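Local coordinates for GTP pyrophosphokinase YjbM (Bacillus subtilis PY79, PDB 5F2V), which makes the alarmone (p)ppGpp by transferring pyrophosphate from ATP to GDP or GTP, as a homotetramer with highly cooperative catalysis, at residues S116-V121 and L135-I140; F40-V45 and G73-C78; A49-K54 and E66-I71. All blocks are in the same frame, centred on the assembly; numbering follows the deposited sequence.

Read from the N terminus, the first strand of the sheet, 40-45, runs directly into helix 48-58, and the loop after that helix leads back to strand 72-78. Contact 2 pairs the two strands and so closes this excursion; contact 3, which joins the helix to the returning loop, lies wholly within it. Contact 1 follows in series as the later hairpin of strands 116-127 and 130-142. Strand 130-142 neighbours strand 72-78, so contacts 1 and 2 belong to one sheet, tied by Gln-139 and Arg-75. Contact 3 reaches contact 2 through the Asp-70 to Arg-44 salt bridge, and all three contacts touch the bound ATP analogue.

Contact 1: S116-V121 and L135-I140; sequences SYHLVV and LVEIQI. With MG (magnesium ion), chain R; APC (diphosphomethylphosphonic acid adenosyl ester), chain Q.
Strands 116-121 and 135-140 pair antiparallel, at 159° between their directions, as the two arms of a beta hairpin in the central sheet of the synthetase domain. Tyr-117 with Ile-140, Leu-119 with Ile-138 and Val-121 with Val-136 are hydrogen-bonded pairs, each joined by two backbone bonds; Ile-140 N to Tyr-117 O, at 2.7 Å, is one of the six. Side chains of these pairs share one apolar face. There Val-121 and Val-136 lie side by side, CG2 of the former 3.7 Å from CB of the latter, while Leu-119 CD1 leans toward Ile-138 CB. Helix 81-93 packs on this face through residues such as Phe-92 and Leu-91.

The other face shows how a hairpin can bring binding and probable catalytic groups together from alternate positions. It carries His-118, which binds the product, diagonally across from Glu-137, the probable proton acceptor. His-118 ND1 comes 3.8 Å from Glu-137 CG, with ring and carboxylate planes 58° apart. With CG of Glu-137 anti to the backbone N (chi1 -176°) and the chain extended beyond it, the carboxylate reaches the magnesium ion, and OE2 binds the metal at 2.5 Å. The other oxygen, OE1, accepts a bond from metal-bound water 1 at 2.5 Å, plus weak ones from Gln-139 NE2 and the adenine amino group N6. Gln-139 is oriented by its OE1, bonded to Arg-75 NE in the neighbouring strand 72-78. That arrangement sets Gln-139 CD 3.4 Å from atom N6 of the nucleotide.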
loop_
_atom_site.group_PDB
_atom_site.type_symbol
_atom_site.label_atom_id
_atom_site.label_comp_id
_atom_site.label_asym_id
_atom_site.label_seq_id
_atom_site.Cartn_x
_atom_site.Cartn_y
_atom_site.Cartn_z
ATOM N N SER C 116 -0.652 -10.248 -26.588
ATOM C CA SER C 116 0.398 -9.494 -25.908
ATOM C C SER C 116 0.846 -8.353 -26.806
ATOM O O SER C 116 1.152 -8.564 -27.965
ATOM C CB SER C 116 1.574 -10.413 -25.556
ATOM O OG SER C 116 2.811 -9.733 -25.617
ATOM N N TYR C 117 0.859 -7.143 -26.259
ATOM C CA TYR C 117 1.168 -5.913 -26.990
ATOM C C TYR C 117 1.892 -4.978 -26.049
ATOM O O TYR C 117 1.937 -5.215 -24.851
ATOM C CB TYR C 117 -0.112 -5.251 -27.507
ATOM C CG TYR C 117 0.046 -4.029 -28.402
ATOM C CD1 TYR C 117 0.364 -4.166 -29.741
ATOM C CD2 TYR C 117 -0.179 -2.744 -27.919
ATOM C CE1 TYR C 117 0.484 -3.061 -30.575
ATOM C CE2 TYR C 117 -0.063 -1.626 -28.754
ATOM C CZ TYR C 117 0.263 -1.803 -30.080
ATOM O OH TYR C 117 0.385 -0.737 -30.938
ATOM N N HIS C 118 2.452 -3.903 -26.571
ATOM C CA HIS C 118 3.194 -3.010 -25.722
ATOM C C HIS C 118 3.465 -1.706 -26.467
ATOM O O HIS C 118 3.392 -1.664 -27.693
ATOM C CB HIS C 118 4.489 -3.692 -25.260
ATOM C CG HIS C 118 5.605 -3.618 -26.256
ATOM N ND1 HIS C 118 6.583 -2.649 -26.207
ATOM C CD2 HIS C 118 5.890 -4.383 -27.335
ATOM C CE1 HIS C 118 7.428 -2.822 -27.207
ATOM N NE2 HIS C 118 7.031 -3.867 -27.909
ATOM N N LEU C 119 3.727 -0.637 -25.729
ATOM C CA LEU C 119 4.172 0.606 -26.345
ATOM C C LEU C 119 5.059 1.381 -25.373
ATOM O O LEU C 119 4.896 1.284 -24.161
ATOM C CB LEU C 119 2.986 1.461 -26.813
ATOM C CG LEU C 119 1.733 1.568 -25.959
ATOM C CD1 LEU C 119 2.136 2.026 -24.592
ATOM C CD2 LEU C 119 0.745 2.550 -26.567
ATOM N N VAL C 120 6.022 2.128 -25.901
ATOM C CA VAL C 120 6.961 2.830 -25.046
ATOM C C VAL C 120 6.550 4.285 -24.889
ATOM O O VAL C 120 6.110 4.917 -25.843
ATOM C CB VAL C 120 8.369 2.756 -25.601
ATOM C CG1 VAL C 120 9.329 3.384 -24.636
ATOM C CG2 VAL C 120 8.738 1.314 -25.849
ATOM N N VAL C 121 6.665 4.802 -23.673
ATOM C CA VAL C 121 6.333 6.201 -23.411
ATOM C C VAL C 121 7.544 6.959 -22.866
ATOM O O VAL C 121 8.412 6.385 -22.205
ATOM C CB VAL C 121 5.155 6.338 -22.418
ATOM C CG1 VAL C 121 4.007 5.439 -22.822
ATOM C CG2 VAL C 121 5.608 6.015 -20.995
ATOM N N LEU C 135 12.428 6.589 -20.283
ATOM C CA LEU C 135 11.637 5.638 -21.051
ATOM C C LEU C 135 10.911 4.713 -20.091
ATOM O O LEU C 135 11.476 4.267 -19.080
ATOM C CB LEU C 135 12.512 4.843 -22.021
ATOM C CG LEU C 135 13.069 5.761 -23.101
ATOM C CD1 LEU C 135 14.186 5.087 -23.850
ATOM C CD2 LEU C 135 11.949 6.238 -24.030
ATOM N N VAL C 136 9.642 4.462 -20.394
ATOM C CA VAL C 136 8.868 3.478 -19.664
ATOM C C VAL C 136 8.139 2.588 -20.642
ATOM O O VAL C 136 7.377 3.089 -21.473
ATOM C CB VAL C 136 7.847 4.116 -18.729
ATOM C CG1 VAL C 136 6.998 3.024 -18.077
ATOM C CG2 VAL C 136 8.543 4.986 -17.676
ATOM N N GLU C 137 8.364 1.279 -20.549
ATOM C CA GLU C 137 7.631 0.332 -21.382
ATOM C C GLU C 137 6.344 -0.110 -20.699
ATOM O O GLU C 137 6.361 -0.566 -19.562
ATOM C CB GLU C 137 8.490 -0.890 -21.711
ATOM C CG GLU C 137 7.815 -1.869 -22.663
ATOM C CD GLU C 137 8.365 -3.271 -22.533
ATOM O OE1 GLU C 137 7.962 -3.958 -21.574
ATOM O OE2 GLU C 137 9.192 -3.695 -23.381
ATOM N N ILE C 138 5.228 0.018 -21.404
ATOM C CA ILE C 138 3.933 -0.413 -20.888
ATOM C C ILE C 138 3.380 -1.592 -21.676
ATOM O O ILE C 138 2.853 -1.428 -22.781
ATOM C CB ILE C 138 2.899 0.713 -20.930
ATOM C CG1 ILE C 138 3.325 1.845 -20.006
ATOM C CG2 ILE C 138 1.528 0.203 -20.508
ATOM C CD1 ILE C 138 2.387 2.996 -20.050
ATOM N N GLN C 139 3.483 -2.781 -21.096
ATOM C CA GLN C 139 2.899 -3.959 -21.703
ATOM C C GLN C 139 1.374 -3.980 -21.565
ATOM O O GLN C 139 0.823 -3.409 -20.644
ATOM C CB GLN C 139 3.513 -5.213 -21.086
ATOM C CG GLN C 139 4.944 -5.457 -21.530
ATOM C CD GLN C 139 5.624 -6.526 -20.711
ATOM O OE1 GLN C 139 5.014 -7.158 -19.840
ATOM N NE2 GLN C 139 6.896 -6.738 -20.981
ATOM N N ILE C 140 0.700 -4.627 -22.505
ATOM C CA ILE C 140 -0.732 -4.872 -22.407
ATOM C C ILE C 140 -1.059 -6.316 -22.849
ATOM O O ILE C 140 -0.850 -6.694 -24.002
ATOM C CB ILE C 140 -1.519 -3.866 -23.243
ATOM C CG1 ILE C 140 -0.903 -2.481 -23.101
ATOM C CG2 ILE C 140 -2.980 -3.838 -22.828
ATOM C CD1 ILE C 140 -1.647 -1.441 -23.892
HETATM MG MG MG R . 10.753 -5.175 -22.054
HETATM P PG APC Q . 14.005 -8.747 -22.242
HETATM O O1G APC Q . 14.447 -7.610 -23.075
HETATM O O2G APC Q . 14.550 -9.963 -22.894
HETATM O O3G APC Q . 14.761 -8.473 -20.998
HETATM P PB APC Q . 11.728 -7.435 -21.473
HETATM O O1B APC Q . 10.354 -7.266 -22.117
HETATM O O2B APC Q . 12.591 -6.252 -21.881
HETATM O O3B APC Q . 12.432 -8.777 -22.044
HETATM P PA APC Q . 12.135 -9.125 -18.969
HETATM O O1A APC Q . 10.887 -9.985 -19.049
HETATM O O2A APC Q . 12.914 -9.859 -19.991
HETATM C C3A APC Q . 11.470 -7.579 -19.681
HETATM O "O5'" APC Q . 12.927 -8.904 -17.474
HETATM C "C5'" APC Q . 12.871 -9.731 -16.287
HETATM C "C4'" APC Q . 11.625 -9.797 -15.343
HETATM O "O4'" APC Q . 10.751 -8.609 -15.283
HETATM C "C3'" APC Q . 10.554 -10.843 -15.550
HETATM O "O3'" APC Q . 10.065 -11.382 -14.285
HETATM C "C2'" APC Q . 9.335 -10.243 -16.116
HETATM O "O2'" APC Q . 8.137 -11.003 -15.792
HETATM C "C1'" APC Q . 9.310 -8.927 -15.467
HETATM N N9 APC Q . 8.788 -7.896 -16.284
HETATM C C8 APC Q . 9.458 -7.611 -17.354
HETATM N N7 APC Q . 8.903 -6.564 -18.056
HETATM C C5 APC Q . 7.760 -6.190 -17.231
HETATM C C6 APC Q . 6.758 -5.197 -17.321
HETATM N N6 APC Q . 6.687 -4.288 -18.419
HETATM N N1 APC Q . 5.854 -5.151 -16.340
HETATM C C2 APC Q . 5.885 -6.012 -15.312
HETATM N N3 APC Q . 6.805 -6.979 -15.142
HETATM C C4 APC Q . 7.751 -7.097 -16.082
HETATM O O HOH W 1 9.385 -5.538 -20.325
HETATM O O HOH W 2 11.813 -4.836 -24.099
#

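Contact 2: F40-V45 and G73-C78; sequences FVTGRV and GLRIMC. With APC (diphosphomethylphosphonic acid adenosyl ester), chain Q.
Thr-42 with Arg-75 and Arg-44 with Gly-73 are hydrogen-bonded pairs that join strands 40-45 and 73-78, antiparallel at 163°. This is the edge of the mixed sheet in the nucleotidyltransferase-like synthetase fold, and it illustrates how a strand pair can build an adenine pocket. On one face Val-41 CG1 meets Leu-74 CD2 at 4.0 Å, close to helix 3-29.

On the other face, two arginines hold the base from opposite sides. The Arg-44 guanidinium turns a face to the imidazole part, near C8, while Arg-75 sets its own over N3 on the other side, steadied by Gln-139. The adenine amino group N6 donates to Leu-74 O at 3.1 Å. A bend at chi2 (-76°) brings Arg-44 NE to the ribose O4' at 2.9 Å and NH2 to O5' at 3.2 Å; NH2 also pairs with Asp-70. A leucine in place of Arg-44 would probably leave the ribose oxygens without their donors and Asp-70 short of one positive partner. At the far end of this same face Met-77 CB lies over a face of the Phe-40 ring, 4.3 Å from its centroid, in a CH-pi contact.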
loop_
_atom_site.group_PDB
_atom_site.type_symbol
_atom_site.label_atom_id
_atom_site.label_comp_id
_atom_site.label_asym_id
_atom_site.label_seq_id
_atom_site.Cartn_x
_atom_site.Cartn_y
_atom_site.Cartn_z
ATOM N N PHE C 40 -5.873 -5.587 -13.758
ATOM C CA PHE C 40 -4.953 -4.993 -12.818
ATOM C C PHE C 40 -3.645 -4.475 -13.432
ATOM O O PHE C 40 -3.427 -4.564 -14.632
ATOM C CB PHE C 40 -4.672 -5.971 -11.678
ATOM C CG PHE C 40 -3.965 -7.225 -12.079
ATOM C CD1 PHE C 40 -4.680 -8.327 -12.558
ATOM C CD2 PHE C 40 -2.597 -7.348 -11.890
ATOM C CE1 PHE C 40 -4.031 -9.517 -12.891
ATOM C CE2 PHE C 40 -1.932 -8.541 -12.227
ATOM C CZ PHE C 40 -2.655 -9.625 -12.733
ATOM N N VAL C 41 -2.804 -3.887 -12.588
ATOM C CA VAL C 41 -1.571 -3.263 -13.013
ATOM C C VAL C 41 -0.407 -3.746 -12.168
ATOM O O VAL C 41 -0.537 -3.889 -10.966
ATOM C CB VAL C 41 -1.642 -1.730 -12.898
ATOM C CG1 VAL C 41 -0.333 -1.127 -13.330
ATOM C CG2 VAL C 41 -2.797 -1.163 -13.704
ATOM N N THR C 42 0.732 -4.002 -12.789
ATOM C CA THR C 42 1.952 -4.283 -12.047
ATOM C C THR C 42 3.082 -3.525 -12.685
ATOM O O THR C 42 2.947 -3.023 -13.799
ATOM C CB THR C 42 2.321 -5.768 -12.031
ATOM O OG1 THR C 42 2.655 -6.184 -13.360
ATOM C CG2 THR C 42 1.173 -6.594 -11.516
ATOM N N GLY C 43 4.205 -3.456 -11.986
ATOM C CA GLY C 43 5.353 -2.740 -12.486
ATOM C C GLY C 43 6.593 -3.404 -11.959
ATOM O O GLY C 43 6.542 -4.186 -11.011
ATOM N N ARG C 44 7.724 -3.094 -12.571
ATOM C CA ARG C 44 8.976 -3.617 -12.075
ATOM C C ARG C 44 10.155 -2.806 -12.624
ATOM O O ARG C 44 10.078 -2.261 -13.735
ATOM C CB ARG C 44 9.071 -5.099 -12.430
ATOM C CG ARG C 44 10.309 -5.517 -13.162
ATOM C CD ARG C 44 10.202 -5.092 -14.571
ATOM N NE ARG C 44 11.206 -5.706 -15.399
ATOM C CZ ARG C 44 11.728 -5.128 -16.474
ATOM N NH1 ARG C 44 11.368 -3.900 -16.808
ATOM N NH2 ARG C 44 12.630 -5.779 -17.201
ATOM N N VAL C 45 11.227 -2.704 -11.837
ATOM C CA VAL C 45 12.467 -2.147 -12.355
ATOM C C VAL C 45 13.405 -3.287 -12.744
ATOM O O VAL C 45 13.734 -4.153 -11.940
ATOM C CB VAL C 45 13.179 -1.199 -11.364
ATOM C CG1 VAL C 45 14.511 -0.739 -11.960
ATOM C CG2 VAL C 45 12.294 0.002 -11.039
ATOM N N GLY C 73 9.283 -0.832 -16.217
ATOM C CA GLY C 73 8.213 -1.498 -16.913
ATOM C C GLY C 73 6.927 -1.480 -16.138
ATOM O O GLY C 73 6.933 -1.590 -14.914
ATOM N N LEU C 74 5.822 -1.329 -16.858
ATOM C CA LEU C 74 4.512 -1.598 -16.302
ATOM C C LEU C 74 3.767 -2.620 -17.166
ATOM O O LEU C 74 4.018 -2.755 -18.358
ATOM C CB LEU C 74 3.699 -0.315 -16.172
ATOM C CG LEU C 74 3.938 0.538 -14.925
ATOM C CD1 LEU C 74 5.091 1.488 -15.163
ATOM C CD2 LEU C 74 2.670 1.291 -14.564
ATOM N N ARG C 75 2.852 -3.346 -16.545
ATOM C CA ARG C 75 2.081 -4.349 -17.251
ATOM C C ARG C 75 0.612 -4.199 -16.899
ATOM O O ARG C 75 0.225 -4.316 -15.742
ATOM C CB ARG C 75 2.577 -5.748 -16.912
ATOM C CG ARG C 75 1.874 -6.852 -17.694
ATOM C CD ARG C 75 2.511 -8.218 -17.460
ATOM N NE ARG C 75 3.890 -8.262 -17.938
ATOM C CZ ARG C 75 4.834 -8.972 -17.345
ATOM N NH1 ARG C 75 4.524 -9.676 -16.269
ATOM N NH2 ARG C 75 6.076 -8.976 -17.811
ATOM N N ILE C 76 -0.193 -3.910 -17.912
ATOM C CA ILE C 76 -1.623 -3.713 -17.757
ATOM C C ILE C 76 -2.331 -4.984 -18.229
ATOM O O ILE C 76 -2.069 -5.468 -19.335
ATOM C CB ILE C 76 -2.095 -2.474 -18.558
ATOM C CG1 ILE C 76 -1.455 -1.199 -17.991
ATOM C CG2 ILE C 76 -3.604 -2.371 -18.563
ATOM C CD1 ILE C 76 -1.864 0.095 -18.702
ATOM N N MET C 77 -3.200 -5.540 -17.388
ATOM C CA MET C 77 -3.888 -6.798 -17.708
ATOM C C MET C 77 -5.394 -6.600 -17.922
ATOM O O MET C 77 -6.041 -5.842 -17.178
ATOM C CB MET C 77 -3.652 -7.823 -16.603
ATOM C CG MET C 77 -2.857 -9.045 -17.027
ATOM S SD MET C 77 -1.071 -8.849 -16.899
ATOM C CE MET C 77 -0.875 -8.563 -15.149
ATOM N N CYS C 78 -5.946 -7.264 -18.944
ATOM C CA CYS C 78 -7.375 -7.154 -19.249
ATOM C C CYS C 78 -8.024 -8.498 -19.459
ATOM O O CYS C 78 -7.358 -9.472 -19.800
ATOM C CB CYS C 78 -7.632 -6.313 -20.497
ATOM S SG CYS C 78 -6.239 -5.376 -21.157
HETATM P PG APC Q . 14.005 -8.747 -22.242
HETATM O O1G APC Q . 14.447 -7.610 -23.075
HETATM O O2G APC Q . 14.550 -9.963 -22.894
HETATM O O3G APC Q . 14.761 -8.473 -20.998
HETATM P PB APC Q . 11.728 -7.435 -21.473
HETATM O O1B APC Q . 10.354 -7.266 -22.117
HETATM O O2B APC Q . 12.591 -6.252 -21.881
HETATM O O3B APC Q . 12.432 -8.777 -22.044
HETATM P PA APC Q . 12.135 -9.125 -18.969
HETATM O O1A APC Q . 10.887 -9.985 -19.049
HETATM O O2A APC Q . 12.914 -9.859 -19.991
HETATM C C3A APC Q . 11.470 -7.579 -19.681
HETATM O "O5'" APC Q . 12.927 -8.904 -17.474
HETATM C "C5'" APC Q . 12.871 -9.731 -16.287
HETATM C "C4'" APC Q . 11.625 -9.797 -15.343
HETATM O "O4'" APC Q . 10.751 -8.609 -15.283
HETATM C "C3'" APC Q . 10.554 -10.843 -15.550
HETATM O "O3'" APC Q . 10.065 -11.382 -14.285
HETATM C "C2'" APC Q . 9.335 -10.243 -16.116
HETATM O "O2'" APC Q . 8.137 -11.003 -15.792
HETATM C "C1'" APC Q . 9.310 -8.927 -15.467
HETATM N N9 APC Q . 8.788 -7.896 -16.284
HETATM C C8 APC Q . 9.458 -7.611 -17.354
HETATM N N7 APC Q . 8.903 -6.564 -18.056
HETATM C C5 APC Q . 7.760 -6.190 -17.231
HETATM C C6 APC Q . 6.758 -5.197 -17.321
HETATM N N6 APC Q . 6.687 -4.288 -18.419
HETATM N N1 APC Q . 5.854 -5.151 -16.340
HETATM C C2 APC Q . 5.885 -6.012 -15.312
HETATM N N3 APC Q . 6.805 -6.979 -15.142
HETATM C C4 APC Q . 7.751 -7.097 -16.082
#

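Contact 3: A49-K54 and E66-I71; sequences ASILEK and ETMQDI. With APC (diphosphomethylphosphonic acid adenosyl ester), chain Q.
The carboxylate of Asp-70 is the flat group of this contact, and Lys-54 meets it from above: the ammonium NZ forms a salt bridge to OD1 at 2.9 Å, lying 64° out of the carboxylate plane. The second oxygen, OD2, pairs chiefly with Lys-46, outside the two segments, and also with Arg-44. The Lys-54 to Asp-70 pair sits where helix 48-58 of the nucleotidyltransferase-like fold faces the loop that returns to strand 72-78, at the phosphate end of the ATP site. It is an example of a salt bridge set beside apolar packing.

Lys-54 and Asp-70 approach from opposite directions. The lysine chain is extended throughout, with CG anti to the backbone N (chi1 179°), and its full length carries NZ from the helix to the ligand, where it also donates to O1G of the gamma phosphate. The positive charge of the ammonium is likely to offset the negative charge of the phosphate oxygens. Asp-70, a known magnesium ligand of this enzyme, has its side chain about 3 Å, between nearest atoms, from the ion that Glu-137 and the beta phosphate bind here.

Behind the charges, Met-68 fills the join between helix and loop. Its chain turns at chi3 (-63°), which sets CE 3.4 Å from the backbone Ile-51 O and 4.0 Å from Lys-54 CG, against the aliphatic stem of that lysine. The sulfur rests against Ile-51, SD to CG2 at 3.7 Å. Farther along, Ile-71 crosses Ile-51 at about a right angle, its CG2 standing 4.1 Å from Ile-51 CD1.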
loop_
_atom_site.group_PDB
_atom_site.type_symbol
_atom_site.label_atom_id
_atom_site.label_comp_id
_atom_site.label_asym_id
_atom_site.label_seq_id
_atom_site.Cartn_x
_atom_site.Cartn_y
_atom_site.Cartn_z
ATOM N N ALA C 49 21.470 -7.499 -13.558
ATOM C CA ALA C 49 21.848 -8.606 -14.442
ATOM C C ALA C 49 21.006 -8.636 -15.730
ATOM O O ALA C 49 21.539 -8.867 -16.809
ATOM C CB ALA C 49 21.747 -9.928 -13.713
ATOM N N SER C 50 19.706 -8.389 -15.631
ATOM C CA SER C 50 18.879 -8.331 -16.836
ATOM C C SER C 50 19.335 -7.201 -17.742
ATOM O O SER C 50 19.326 -7.355 -18.966
ATOM C CB SER C 50 17.391 -8.137 -16.516
ATOM O OG SER C 50 16.797 -9.274 -15.906
ATOM N N ILE C 51 19.721 -6.065 -17.152
ATOM C CA ILE C 51 20.080 -4.889 -17.946
ATOM C C ILE C 51 21.405 -5.085 -18.674
ATOM O O ILE C 51 21.532 -4.754 -19.858
ATOM C CB ILE C 51 20.187 -3.621 -17.097
ATOM C CG1 ILE C 51 18.905 -3.396 -16.301
ATOM C CG2 ILE C 51 20.459 -2.430 -17.988
ATOM C CD1 ILE C 51 18.993 -2.211 -15.322
ATOM N N LEU C 52 22.387 -5.628 -17.966
ATOM C CA LEU C 52 23.698 -5.829 -18.554
ATOM C C LEU C 52 23.621 -6.818 -19.697
ATOM O O LEU C 52 24.065 -6.508 -20.804
ATOM C CB LEU C 52 24.694 -6.290 -17.499
ATOM C CG LEU C 52 24.955 -5.163 -16.485
ATOM C CD1 LEU C 52 26.001 -5.544 -15.470
ATOM C CD2 LEU C 52 25.312 -3.845 -17.177
ATOM N N GLU C 53 23.029 -7.983 -19.434
ATOM C CA GLU C 53 22.808 -8.998 -20.464
ATOM C C GLU C 53 22.038 -8.449 -21.672
ATOM O O GLU C 53 22.410 -8.696 -22.821
ATOM C CB GLU C 53 22.075 -10.206 -19.873
ATOM C CG GLU C 53 21.966 -11.414 -20.813
ATOM C CD GLU C 53 23.321 -12.008 -21.252
ATOM O OE1 GLU C 53 23.712 -11.798 -22.427
ATOM O OE2 GLU C 53 23.979 -12.710 -20.442
ATOM N N LYS C 54 20.978 -7.686 -21.441
ATOM C CA LYS C 54 20.276 -7.127 -22.588
ATOM C C LYS C 54 21.163 -6.158 -23.371
ATOM O O LYS C 54 21.077 -6.100 -24.599
ATOM C CB LYS C 54 18.993 -6.434 -22.168
ATOM C CG LYS C 54 18.252 -5.815 -23.330
ATOM C CD LYS C 54 16.782 -5.775 -23.016
ATOM C CE LYS C 54 15.989 -5.138 -24.111
ATOM N NZ LYS C 54 14.550 -5.236 -23.781
ATOM N N GLU C 66 20.597 4.466 -21.085
ATOM C CA GLU C 66 19.354 5.220 -21.055
ATOM C C GLU C 66 18.512 4.993 -22.300
ATOM O O GLU C 66 17.364 5.423 -22.345
ATOM C CB GLU C 66 19.620 6.725 -20.902
ATOM C CG GLU C 66 20.254 7.151 -19.580
ATOM C CD GLU C 66 21.770 7.067 -19.613
ATOM O OE1 GLU C 66 22.339 6.911 -20.723
ATOM O OE2 GLU C 66 22.394 7.159 -18.529
ATOM N N THR C 67 19.065 4.344 -23.323
ATOM C CA THR C 67 18.294 4.169 -24.550
ATOM C C THR C 67 17.430 2.931 -24.416
ATOM O O THR C 67 16.461 2.750 -25.176
ATOM C CB THR C 67 19.178 4.053 -25.814
ATOM O OG1 THR C 67 20.021 2.895 -25.718
ATOM C CG2 THR C 67 20.022 5.298 -26.016
ATOM N N MET C 68 17.793 2.085 -23.446
ATOM C CA MET C 68 17.082 0.838 -23.198
ATOM C C MET C 68 15.669 1.229 -22.858
ATOM O O MET C 68 15.466 2.216 -22.164
ATOM C CB MET C 68 17.732 0.030 -22.080
ATOM C CG MET C 68 17.173 -1.360 -21.937
ATOM S SD MET C 68 18.114 -2.428 -20.822
ATOM C CE MET C 68 19.689 -2.527 -21.667
ATOM N N GLN C 69 14.689 0.491 -23.368
ATOM C CA GLN C 69 13.324 0.984 -23.353
ATOM C C GLN C 69 12.493 0.349 -22.259
ATOM O O GLN C 69 11.329 0.705 -22.072
ATOM C CB GLN C 69 12.661 0.764 -24.715
ATOM C CG GLN C 69 13.407 1.412 -25.868
ATOM C CD GLN C 69 12.734 1.185 -27.203
ATOM O OE1 GLN C 69 11.609 0.700 -27.258
ATOM N NE2 GLN C 69 13.422 1.527 -28.293
ATOM N N ASP C 70 13.087 -0.558 -21.494
ATOM C CA ASP C 70 12.294 -1.315 -20.523
ATOM C C ASP C 70 12.955 -1.429 -19.154
ATOM O O ASP C 70 12.661 -2.345 -18.399
ATOM C CB ASP C 70 12.009 -2.709 -21.072
ATOM C CG ASP C 70 13.190 -3.628 -20.921
ATOM O OD1 ASP C 70 14.222 -3.366 -21.565
ATOM O OD2 ASP C 70 13.102 -4.605 -20.141
ATOM N N ILE C 71 13.853 -0.506 -18.830
ATOM C CA ILE C 71 14.414 -0.469 -17.480
ATOM C C ILE C 71 13.296 -0.242 -16.474
ATOM O O ILE C 71 13.324 -0.726 -15.353
ATOM C CB ILE C 71 15.453 0.614 -17.334
ATOM C CG1 ILE C 71 16.572 0.396 -18.343
ATOM C CG2 ILE C 71 16.021 0.589 -15.931
ATOM C CD1 ILE C 71 17.716 1.349 -18.169
HETATM P PG APC Q . 14.005 -8.747 -22.242
HETATM O O1G APC Q . 14.447 -7.610 -23.075
HETATM O O2G APC Q . 14.550 -9.963 -22.894
HETATM O O3G APC Q . 14.761 -8.473 -20.998
HETATM P PB APC Q . 11.728 -7.435 -21.473
HETATM O O1B APC Q . 10.354 -7.266 -22.117
HETATM O O2B APC Q . 12.591 -6.252 -21.881
HETATM O O3B APC Q . 12.432 -8.777 -22.044
HETATM P PA APC Q . 12.135 -9.125 -18.969
HETATM O O1A APC Q . 10.887 -9.985 -19.049
HETATM O O2A APC Q . 12.914 -9.859 -19.991
HETATM C C3A APC Q . 11.470 -7.579 -19.681
HETATM O "O5'" APC Q . 12.927 -8.904 -17.474
HETATM C "C5'" APC Q . 12.871 -9.731 -16.287
HETATM C "C4'" APC Q . 11.625 -9.797 -15.343
HETATM O "O4'" APC Q . 10.751 -8.609 -15.283
HETATM C "C3'" APC Q . 10.554 -10.843 -15.550
HETATM O "O3'" APC Q . 10.065 -11.382 -14.285
HETATM C "C2'" APC Q . 9.335 -10.243 -16.116
HETATM O "O2'" APC Q . 8.137 -11.003 -15.792
HETATM C "C1'" APC Q . 9.310 -8.927 -15.467
HETATM N N9 APC Q . 8.788 -7.896 -16.284
HETATM C C8 APC Q . 9.458 -7.611 -17.354
HETATM N N7 APC Q . 8.903 -6.564 -18.056
HETATM C C5 APC Q . 7.760 -6.190 -17.231
HETATM C C6 APC Q . 6.758 -5.197 -17.321
HETATM N N6 APC Q . 6.687 -4.288 -18.419
HETATM N N1 APC Q . 5.854 -5.151 -16.340
HETATM C C2 APC Q . 5.885 -6.012 -15.312
HETATM N N3 APC Q . 6.805 -6.979 -15.142
HETATM C C4 APC Q . 7.751 -7.097 -16.082
#